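Local coordinates for protein NBR1 homolog (Arabidopsis thaliana, PDB 6TGS) that probably acts as a receptor that delivers ubiquitinated protein aggregates to autophagosomes, and carries this PB1 domain for self-association, at residues L33-L38 and L68-L74. The protein carries 3 engineered substitutions. Coordinates in Å, arbitrary orientation, origin at the centre of the assembly. Where two conformers were deposited one is given. Numbering follows the deposited sequence.
Sequences LEMAGL and LVDDNDL
This contact joins the N-terminal ends of helices 35-46 and 71-79, which pack on one face of the mixed sheet, as in PB1 domains of the ubiquitin-like fold. Backbone register supports this: the closest CA pair is M35 with D71, 5.7 Å apart, each being the first residue of its helix. One hydrogen bond ties the ends together, from M35 N to D71 OD1 (2.9 Å, 159° at the hydrogen), with D71 at chi1 m. E34 is the N-cap of one helix: its backbone is extended (phi/psi -117/175) and its OE1 accepts weakly from A36 N (3.4 Å). D70 (-148/175, chi1 p) is the N-cap of the other and forms a capping box with D73: D73 N donates to D70 OD1 (3.1 Å), while D73 OD2 accepts from D70 N and V69 N, both at 2.9 Å.

On the side facing the sheet, M35 points toward 68-74 with all three chi angles m, its SD 3.3 Å from L74 CD1 and 4.1 Å from L68 CB; its CG reaches D70 C at 3.6 Å. L74 (chi1 -91°, between wells; chi2 t) also brings CD1 within 4.1 Å of L38 CD2, which lies equally far from L68 CD1; L38 is t, p. L56 touches M35 and L68, and I87 touches L38 and L68. Of the 337 Å² buried, both sides summed, M35 and L74 give 96 and 65 Å².

E34 OE1, in the conformer given, lies 4.1 Å from D71 OD2, a like-charge pair without attraction. The link therefore rests on an acid of one helix satisfying the first amide of the other, and on apolar contacts of the M35 thioether with L68 and L74, which L38 completes.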
ATOM      1  N   LEU A  33       5.315   8.107  -2.822  0.60 38.64           N
ATOM      2  CA  LEU A  33       5.565   7.155  -1.750  0.60 36.40           C
ATOM      3  C   LEU A  33       6.327   5.962  -2.307  0.60 36.75           C
ATOM      4  O   LEU A  33       6.033   5.493  -3.411  0.60 33.43           O
ATOM      5  CB  LEU A  33       4.252   6.688  -1.105  0.60 34.43           C
ATOM      6  CG  LEU A  33       4.356   5.986   0.253  0.60 29.62           C
ATOM      7  CD1 LEU A  33       4.873   6.937   1.316  0.60 27.93           C
ATOM      8  CD2 LEU A  33       3.010   5.425   0.667  0.60 28.07           C
ATOM      9  N   GLU A  34       7.302   5.482  -1.541  0.60 33.69           N
ATOM     10  CA  GLU A  34       8.046   4.267  -1.847  0.60 31.90           C
ATOM     11  C   GLU A  34       7.790   3.232  -0.752  0.60 30.88           C
ATOM     12  O   GLU A  34       7.131   3.511   0.258  0.60 26.81           O
ATOM     13  CB  GLU A  34       9.544   4.558  -1.991  0.60 33.79           C
ATOM     14  CG  GLU A  34      10.164   5.220  -0.771  0.60 35.57           C
ATOM     15  CD  GLU A  34      11.606   4.813  -0.556  0.60 40.91           C
ATOM     16  OE1 GLU A  34      11.870   3.596  -0.428  0.60 38.69           O
ATOM     17  OE2 GLU A  34      12.478   5.707  -0.516  0.60 52.51           O
ATOM     18  N   MET A  35       8.339   2.030  -0.958  1.00 28.48           N
ATOM     19  CA  MET A  35       8.029   0.911  -0.075  1.00 26.02           C
ATOM     20  C   MET A  35       8.478   1.188   1.352  1.00 28.00           C
ATOM     21  O   MET A  35       7.780   0.825   2.306  1.00 23.85           O
ATOM     22  CB  MET A  35       8.663  -0.378  -0.604  1.00 27.97           C
ATOM     23  CG  MET A  35       7.868  -1.052  -1.745  1.00 28.34           C
ATOM     24  SD  MET A  35       6.230  -1.679  -1.276  1.00 31.13           S
ATOM     25  CE  MET A  35       6.701  -2.576   0.206  1.00 28.43           C
ATOM     26  N   ALA A  36       9.615   1.869   1.525  1.00 22.80           N
ATOM     27  CA  ALA A  36      10.073   2.169   2.878  1.00 26.83           C
ATOM     28  C   ALA A  36       9.085   3.071   3.613  1.00 23.06           C
ATOM     29  O   ALA A  36       8.796   2.861   4.802  1.00 23.07           O
ATOM     30  CB  ALA A  36      11.455   2.818   2.838  1.00 28.17           C
ATOM     31  N   GLY A  37       8.582   4.106   2.943  1.00 23.50           N
ATOM     32  CA  GLY A  37       7.640   4.996   3.600  1.00 25.09           C
ATOM     33  C   GLY A  37       6.301   4.337   3.865  1.00 21.60           C
ATOM     34  O   GLY A  37       5.646   4.640   4.868  1.00 20.36           O
ATOM     35  N   LEU A  38       5.884   3.423   2.981  1.00 19.92           N
ATOM     36  CA  LEU A  38       4.653   2.665   3.206  1.00 16.56           C
ATOM     37  C   LEU A  38       4.786   1.778   4.434  1.00 19.68           C
ATOM     38  O   LEU A  38       3.889   1.723   5.286  1.00 17.08           O
ATOM     39  CB  LEU A  38       4.334   1.826   1.967  1.00 18.67           C
ATOM     40  CG  LEU A  38       3.146   0.891   2.132  1.00 16.32           C
ATOM     41  CD1 LEU A  38       1.885   1.703   2.467  1.00 20.72           C
ATOM     42  CD2 LEU A  38       2.978   0.051   0.861  1.00 23.40           C
ATOM     43  N   LEU A  68       3.025  -6.665  -2.760  1.00 16.40           N
ATOM     44  CA  LEU A  68       3.889  -5.492  -2.820  1.00 14.37           C
ATOM     45  C   LEU A  68       5.226  -5.890  -2.216  1.00 22.94           C
ATOM     46  O   LEU A  68       5.379  -5.943  -0.990  1.00 25.60           O
ATOM     47  CB  LEU A  68       3.254  -4.323  -2.078  1.00 16.19           C
ATOM     48  CG  LEU A  68       1.869  -3.892  -2.555  1.00 18.58           C
ATOM     49  CD1 LEU A  68       1.337  -2.809  -1.601  1.00 23.02           C
ATOM     50  CD2 LEU A  68       1.906  -3.378  -3.983  1.00 21.31           C
ATOM     51  N   VAL A  69       6.193  -6.224  -3.071  1.00 20.87           N
ATOM     52  CA  VAL A  69       7.520  -6.591  -2.586  1.00 19.74           C
ATOM     53  C   VAL A  69       8.599  -5.587  -2.978  1.00 26.71           C
ATOM     54  O   VAL A  69       9.644  -5.546  -2.308  1.00 30.65           O
ATOM     55  CB  VAL A  69       7.916  -8.017  -3.034  1.00 22.24           C
ATOM     56  CG1 VAL A  69       7.048  -9.050  -2.340  1.00 25.03           C
ATOM     57  CG2 VAL A  69       7.809  -8.191  -4.546  1.00 30.12           C
ATOM     58  N   ASP A  70       8.381  -4.752  -3.996  1.00 24.00           N
ATOM     59  CA  ASP A  70       9.372  -3.748  -4.352  1.00 29.07           C
ATOM     60  C   ASP A  70       8.687  -2.503  -4.905  1.00 25.53           C
ATOM     61  O   ASP A  70       7.467  -2.461  -5.090  1.00 23.80           O
ATOM     62  CB  ASP A  70      10.410  -4.313  -5.346  1.00 27.89           C
ATOM     63  CG  ASP A  70       9.777  -4.905  -6.594  1.00 32.98           C
ATOM     64  OD1 ASP A  70       8.956  -4.210  -7.225  1.00 29.61           O
ATOM     65  OD2 ASP A  70      10.111  -6.059  -6.967  1.00 31.20           O
ATOM     66  N   ASP A  71       9.503  -1.477  -5.166  1.00 26.11           N
ATOM     67  CA  ASP A  71       8.967  -0.202  -5.635  1.00 29.54           C
ATOM     68  C   ASP A  71       8.287  -0.329  -6.992  1.00 25.92           C
ATOM     69  O   ASP A  71       7.386   0.457  -7.308  1.00 35.24           O
ATOM     70  CB  ASP A  71      10.080   0.846  -5.705  1.00 28.43           C
ATOM     71  CG  ASP A  71      10.444   1.404  -4.347  1.00 34.10           C
ATOM     72  OD1 ASP A  71       9.616   1.294  -3.427  1.00 33.11           O
ATOM     73  OD2 ASP A  71      11.552   1.964  -4.207  1.00 38.95           O
ATOM     74  N   ASN A  72       8.701  -1.301  -7.817  1.00 29.69           N
ATOM     75  CA  ASN A  72       8.034  -1.488  -9.098  1.00 24.57           C
ATOM     76  C   ASN A  72       6.580  -1.903  -8.920  1.00 23.01           C
ATOM     77  O   ASN A  72       5.721  -1.513  -9.724  1.00 27.07           O
ATOM     78  CB  ASN A  72       8.784  -2.521  -9.939  1.00 31.03           C
ATOM     79  CG  ASN A  72      10.174  -2.055 -10.319  1.00 39.35           C
ATOM     80  OD1 ASN A  72      10.352  -0.936 -10.797  1.00 40.50           O
ATOM     81  ND2 ASN A  72      11.167  -2.911 -10.109  1.00 47.46           N
ATOM     82  N   ASP A  73       6.284  -2.695  -7.887  1.00 22.03           N
ATOM     83  CA  ASP A  73       4.903  -3.055  -7.594  1.00 20.81           C
ATOM     84  C   ASP A  73       4.075  -1.834  -7.199  1.00 21.65           C
ATOM     85  O   ASP A  73       2.883  -1.768  -7.510  1.00 21.44           O
ATOM     86  CB  ASP A  73       4.844  -4.086  -6.470  1.00 26.00           C
ATOM     87  CG  ASP A  73       5.616  -5.337  -6.793  1.00 30.00           C
ATOM     88  OD1 ASP A  73       5.405  -5.904  -7.891  1.00 27.40           O
ATOM     89  OD2 ASP A  73       6.420  -5.757  -5.946  1.00 25.13           O
ATOM     90  N   LEU A  74       4.680  -0.895  -6.470  1.00 23.41           N
ATOM     91  CA  LEU A  74       3.937   0.304  -6.077  1.00 25.87           C
ATOM     92  C   LEU A  74       3.801   1.265  -7.242  1.00 31.93           C
ATOM     93  O   LEU A  74       2.748   1.898  -7.421  1.00 36.20           O
ATOM     94  CB  LEU A  74       4.613   0.995  -4.895  1.00 33.87           C
ATOM     95  CG  LEU A  74       4.146   0.576  -3.512  1.00 35.56           C
ATOM     96  CD1 LEU A  74       5.069   1.210  -2.466  1.00 48.77           C
ATOM     97  CD2 LEU A  74       2.693   0.982  -3.313  1.00 38.17           C
TER